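Long-range contacts in NADP-dependent glyceraldehyde-3-phosphate dehydrogenase (Bacillus halodurans, PDB 3PRL), which probably oxidises glyceraldehyde 3-phosphate to 3-phosphoglycerate with NADP+, without a phosphorylation step, as an aldehyde dehydrogenase family enzyme: residues D[157-162]-D[235-240]; D[162-167]-D[290-295]. All blocks are in the same frame, centred on the assembly; numbering follows the deposited sequence.

Contact 1. Residues D[157-162]-D[235-240]; sequences LAISPF and ITFTGG
Two neighbouring parallel strands of the NADP-binding, Rossmann-like domain of an aldehyde dehydrogenase meet at L157-I159 and I235-F237, and both run out into cofactor-binding loops at their C-terminal ends. The strands are almost exactly parallel, 3° apart. T236 sits between two bonds: its N gives a hydrogen to L157 O (3.0 Å), and its O takes one from I159 N (3.1 Å). A third bond runs from T238 N to I159 O (3.2 Å); next to it a water donates to T238 O and, weakly, to S160 O.

L157, I159, I235 and F237 share one face. There I159 touches both I235, CD1 to CG2 3.8 Å, and the ring edge of F237, CB to CD1 3.7 Å. The F237 ring branch lies opposite the backbone N (chi1 166°), which brings CD1 to I159. Further along, the P161 ring leans on the T238 methyl, CG to CG2 3.7 Å. S160, F162 and G240 belong to the NADP site, empty in this chain. T238 OG1 is hydrogen-bonded to K172 NZ. Helix 241-250 packs through I247 on I159, I235 and F237, helix 167-178 lies against A158 and T236 on the other face, and strand 256-259 continues the sheet beyond 234-238.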
loop_
_atom_site.group_PDB
_atom_site.type_symbol
_atom_site.label_atom_id
_atom_site.label_comp_id
_atom_site.label_asym_id
_atom_site.label_seq_id
_atom_site.Cartn_x
_atom_site.Cartn_y
_atom_site.Cartn_z
ATOM N N LEU D 157 -10.442 14.216 21.833
ATOM C CA LEU D 157 -11.691 14.182 22.587
ATOM C C LEU D 157 -12.587 13.112 22.003
ATOM O O LEU D 157 -12.957 13.180 20.827
ATOM C CB LEU D 157 -12.400 15.547 22.573
ATOM C CG LEU D 157 -13.748 15.538 23.328
ATOM C CD1 LEU D 157 -13.533 15.607 24.828
ATOM C CD2 LEU D 157 -14.661 16.653 22.868
ATOM N N ALA D 158 -12.881 12.111 22.827
ATOM C CA ALA D 158 -13.731 10.989 22.461
ATOM C C ALA D 158 -15.023 11.115 23.233
ATOM O O ALA D 158 -15.018 11.155 24.479
ATOM C CB ALA D 158 -13.057 9.664 22.795
ATOM N N ILE D 159 -16.123 11.187 22.487
ATOM C CA ILE D 159 -17.449 11.345 23.067
ATOM C C ILE D 159 -18.308 10.191 22.581
ATOM O O ILE D 159 -18.625 10.099 21.398
ATOM C CB ILE D 159 -18.104 12.691 22.666
ATOM C CG1 ILE D 159 -17.056 13.818 22.598
ATOM C CG2 ILE D 159 -19.295 13.024 23.625
ATOM C CD1 ILE D 159 -17.504 15.010 21.711
ATOM N N SER D 160 -18.670 9.313 23.501
ATOM C CA SER D 160 -19.388 8.094 23.157
ATOM C C SER D 160 -20.872 8.108 23.594
ATOM O O SER D 160 -21.240 8.867 24.494
ATOM C CB SER D 160 -18.636 6.873 23.703
ATOM O OG SER D 160 -18.612 6.865 25.119
ATOM N N PRO D 161 -21.716 7.260 22.954
ATOM C CA PRO D 161 -23.167 7.222 23.179
ATOM C C PRO D 161 -23.597 6.195 24.243
ATOM O O PRO D 161 -22.743 5.521 24.809
ATOM C CB PRO D 161 -23.691 6.795 21.812
ATOM C CG PRO D 161 -22.631 5.846 21.310
ATOM C CD PRO D 161 -21.313 6.196 22.010
ATOM N N PHE D 162 -24.906 6.098 24.514
ATOM C CA PHE D 162 -25.466 5.103 25.442
ATOM C C PHE D 162 -25.635 3.746 24.745
ATOM O O PHE D 162 -25.596 2.697 25.387
ATOM C CB PHE D 162 -26.813 5.586 26.025
ATOM C CG PHE D 162 -27.994 5.377 25.107
ATOM C CD1 PHE D 162 -28.626 4.130 25.033
ATOM C CD2 PHE D 162 -28.472 6.429 24.319
ATOM C CE1 PHE D 162 -29.717 3.918 24.169
ATOM C CE2 PHE D 162 -29.563 6.233 23.457
ATOM C CZ PHE D 162 -30.187 4.958 23.388
ATOM N N ILE D 235 -11.682 15.859 17.409
ATOM C CA ILE D 235 -12.933 15.354 17.985
ATOM C C ILE D 235 -13.468 14.131 17.238
ATOM O O ILE D 235 -13.571 14.154 16.020
ATOM C CB ILE D 235 -14.082 16.441 18.034
ATOM C CG1 ILE D 235 -13.616 17.715 18.726
ATOM C CG2 ILE D 235 -15.355 15.890 18.714
ATOM C CD1 ILE D 235 -13.258 17.527 20.135
ATOM N N THR D 236 -13.812 13.078 17.983
ATOM C CA THR D 236 -14.559 11.943 17.420
ATOM C C THR D 236 -15.827 11.618 18.208
ATOM O O THR D 236 -15.789 11.310 19.403
ATOM C CB THR D 236 -13.682 10.700 17.250
ATOM O OG1 THR D 236 -14.483 9.632 16.748
ATOM C CG2 THR D 236 -13.008 10.300 18.577
ATOM N N PHE D 237 -16.959 11.666 17.519
ATOM C CA PHE D 237 -18.234 11.656 18.216
ATOM C C PHE D 237 -19.237 10.732 17.564
ATOM O O PHE D 237 -19.420 10.731 16.333
ATOM C CB PHE D 237 -18.766 13.098 18.303
ATOM C CG PHE D 237 -20.221 13.211 18.689
ATOM C CD1 PHE D 237 -20.590 13.400 20.015
ATOM C CD2 PHE D 237 -21.214 13.164 17.720
ATOM C CE1 PHE D 237 -21.944 13.525 20.377
ATOM C CE2 PHE D 237 -22.558 13.278 18.065
ATOM C CZ PHE D 237 -22.921 13.467 19.396
ATOM N N THR D 238 -19.895 9.950 18.419
ATOM C CA THR D 238 -21.018 9.142 18.014
ATOM C C THR D 238 -22.216 9.562 18.849
ATOM O O THR D 238 -22.115 9.668 20.075
ATOM C CB THR D 238 -20.741 7.652 18.232
ATOM O OG1 THR D 238 -19.590 7.269 17.480
ATOM C CG2 THR D 238 -21.915 6.831 17.805
ATOM N N GLY D 239 -23.339 9.820 18.184
ATOM C CA GLY D 239 -24.558 10.186 18.880
ATOM C C GLY D 239 -25.642 10.733 17.979
ATOM O O GLY D 239 -25.755 10.343 16.814
ATOM N N GLY D 240 -26.442 11.644 18.523
ATOM C CA GLY D 240 -27.609 12.160 17.820
ATOM C C GLY D 240 -27.158 13.137 16.765
ATOM O O GLY D 240 -26.059 13.694 16.868
HETATM O O HOH W 1 -23.636 10.312 22.412
#

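Contact 2. Residues D[162-167]-D[290-295]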
loop_
_atom_site.group_PDB
_atom_site.type_symbol
_atom_site.label_atom_id
_atom_site.label_comp_id
_atom_site.label_asym_id
_atom_site.label_seq_id
_atom_site.Cartn_x
_atom_site.Cartn_y
_atom_site.Cartn_z
ATOM N N PHE D 162 -24.906 6.098 24.514
ATOM C CA PHE D 162 -25.466 5.103 25.442
ATOM C C PHE D 162 -25.635 3.746 24.745
ATOM O O PHE D 162 -25.596 2.697 25.387
ATOM C CB PHE D 162 -26.813 5.586 26.025
ATOM C CG PHE D 162 -27.994 5.377 25.107
ATOM C CD1 PHE D 162 -28.626 4.130 25.033
ATOM C CD2 PHE D 162 -28.472 6.429 24.319
ATOM C CE1 PHE D 162 -29.717 3.918 24.169
ATOM C CE2 PHE D 162 -29.563 6.233 23.457
ATOM C CZ PHE D 162 -30.187 4.958 23.388
ATOM N N ASN D 163 -25.908 3.839 23.443
ATOM C CA ASN D 163 -25.866 2.810 22.408
ATOM C C ASN D 163 -24.948 1.642 22.774
ATOM O O ASN D 163 -25.382 0.508 23.005
ATOM C CB ASN D 163 -25.248 3.513 21.158
ATOM C CG ASN D 163 -26.050 3.344 19.874
ATOM O OD1 ASN D 163 -25.581 3.755 18.798
ATOM N ND2 ASN D 163 -27.252 2.806 19.961
ATOM N N TYR D 164 -23.658 1.952 22.790
ATOM C CA TYR D 164 -22.587 0.989 22.978
ATOM C C TYR D 164 -21.553 1.705 23.839
ATOM O O TYR D 164 -20.657 2.341 23.326
ATOM C CB TYR D 164 -21.972 0.596 21.627
ATOM C CG TYR D 164 -22.890 -0.147 20.673
ATOM C CD1 TYR D 164 -22.815 -1.533 20.544
ATOM C CD2 TYR D 164 -23.812 0.539 19.873
ATOM C CE1 TYR D 164 -23.659 -2.225 19.665
ATOM C CE2 TYR D 164 -24.658 -0.138 18.978
ATOM C CZ TYR D 164 -24.571 -1.530 18.886
ATOM O OH TYR D 164 -25.397 -2.222 18.018
ATOM N N PRO D 165 -21.698 1.621 25.162
ATOM C CA PRO D 165 -20.902 2.458 26.054
ATOM C C PRO D 165 -19.518 1.872 26.425
ATOM O O PRO D 165 -18.755 2.506 27.151
ATOM C CB PRO D 165 -21.802 2.575 27.275
ATOM C CG PRO D 165 -22.525 1.267 27.314
ATOM C CD PRO D 165 -22.694 0.811 25.899
ATOM N N VAL D 166 -19.215 0.673 25.946
ATOM C CA VAL D 166 -17.881 0.111 26.080
ATOM C C VAL D 166 -17.318 0.044 24.661
ATOM O O VAL D 166 -16.286 0.647 24.359
ATOM C CB VAL D 166 -17.915 -1.266 26.857
ATOM C CG1 VAL D 166 -16.574 -1.938 26.882
ATOM C CG2 VAL D 166 -18.351 -1.026 28.292
ATOM N N ASN D 167 -18.056 -0.611 23.772
ATOM C CA ASN D 167 -17.659 -0.770 22.367
ATOM C C ASN D 167 -17.328 0.525 21.612
ATOM O O ASN D 167 -16.249 0.642 21.026
ATOM C CB ASN D 167 -18.739 -1.563 21.624
ATOM C CG ASN D 167 -18.253 -2.120 20.314
ATOM O OD1 ASN D 167 -18.094 -1.385 19.335
ATOM N ND2 ASN D 167 -18.008 -3.429 20.280
ATOM N N GLY D 290 -34.175 -1.448 18.248
ATOM C CA GLY D 290 -34.094 -0.350 17.267
ATOM C C GLY D 290 -33.264 0.856 17.695
ATOM O O GLY D 290 -33.309 1.910 17.040
ATOM N N GLN D 291 -32.513 0.717 18.786
ATOM C CA GLN D 291 -31.661 1.808 19.279
ATOM C C GLN D 291 -30.258 1.700 18.719
ATOM O O GLN D 291 -29.278 1.589 19.453
ATOM C CB GLN D 291 -31.644 1.851 20.800
ATOM C CG GLN D 291 -33.017 2.151 21.372
ATOM C CD GLN D 291 -33.090 1.916 22.848
ATOM O OE1 GLN D 291 -33.444 2.813 23.603
ATOM N NE2 GLN D 291 -32.752 0.709 23.277
ATOM N N ARG D 292 -30.184 1.731 17.391
ATOM C CA ARG D 292 -28.938 1.574 16.672
ATOM C C ARG D 292 -28.922 2.570 15.539
ATOM O O ARG D 292 -29.951 2.793 14.866
ATOM C CB ARG D 292 -28.819 0.147 16.135
ATOM C CG ARG D 292 -28.590 -0.891 17.225
ATOM C CD ARG D 292 -28.732 -2.327 16.722
ATOM N NE ARG D 292 -27.568 -2.787 15.975
ATOM C CZ ARG D 292 -27.632 -3.336 14.762
ATOM N NH1 ARG D 292 -28.812 -3.505 14.162
ATOM N NH2 ARG D 292 -26.524 -3.725 14.150
ATOM N N CYS D 293 -27.767 3.187 15.331
ATOM C CA CYS D 293 -27.637 4.104 14.222
ATOM C C CYS D 293 -27.642 3.291 12.944
ATOM O O CYS D 293 -28.334 3.639 12.005
ATOM C CB CYS D 293 -26.392 4.976 14.359
ATOM S SG CYS D 293 -26.553 6.104 15.737
ATOM N N THR D 294 -26.879 2.194 12.948
ATOM C CA THR D 294 -26.861 1.244 11.857
ATOM C C THR D 294 -27.889 0.133 12.131
ATOM O O THR D 294 -27.723 -0.676 13.050
ATOM C CB THR D 294 -25.464 0.656 11.673
ATOM O OG1 THR D 294 -24.474 1.668 11.939
ATOM C CG2 THR D 294 -25.294 0.147 10.260
ATOM N N ALA D 295 -28.944 0.129 11.324
ATOM C CA ALA D 295 -30.086 -0.772 11.455
ATOM C C ALA D 295 -31.055 -0.454 10.345
ATOM O O ALA D 295 -31.237 0.711 9.996
ATOM C CB ALA D 295 -30.780 -0.577 12.793
#
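A loop-to-loop contact across what is probably the active-site cleft joins F162-Y164, after strand 144-159 of the cofactor domain, to Q291-C293, before strand 296-302 of the catalytic domain. C293 is, from the family's cysteine signature, probably the catalytic thiol, and N163 probably the asparagine whose side-chain N-H contributes to the oxyanion hole in relatives. As modelled, OD1 of N163 is the amide atom nearer the thiol, 4.0 Å from C293 SG. The amide nitrogen faces the backbone of the inverse gamma turn centred on Q291, with N163 ND2 modelled only 2.4 Å from Q291 O, too close for the details to be relied on.

Y164 and R292 make the defined polar link: NE donates to the phenol OH over 3.0 Å, at 153° and practically in the guanidinium plane. A bend at chi3 of R292 (77°) turns the guanidinium out of line with its chain and presents NE to the tyrosine, with the two planes 64° apart. One guanidinium face lies over T294 O. CE1 and CZ of F162 lie obliquely to Q291 OE1, both 3.9 Å from it; that oxygen is held by I335 N.

K101 bonds to N163 O and makes a cation-pi contact with Y164, which also touches helix 103-124 at E109. On the catalytic side, K297 in strand 296-302 bonds to the carbonyl oxygens of R292 and C293.

From the N terminus, strand 144-159 feeds straight into both contacts, and F162 belongs to each. Contact 1 closes first: the chain passes through helix 167-178, strand 182-186 and helix 192-204, among others, before strand 234-238 returns alongside 157-159, a closure within the cofactor domain. Contact 2 starts at F162, where the first segment of contact 1 ends, and closes only at 290-295, after helix 241-250, strands 256-259 and 264-268 and helix 274-286. The two closures therefore cross rather than nest. The centres of contact 1 and contact 2 are about 11 Å apart. Contact 1 joins adjacent strands of one sheet, whereas contact 2 bridges from the end of that sheet to the loop bearing C293, spanning cofactor and catalytic domains.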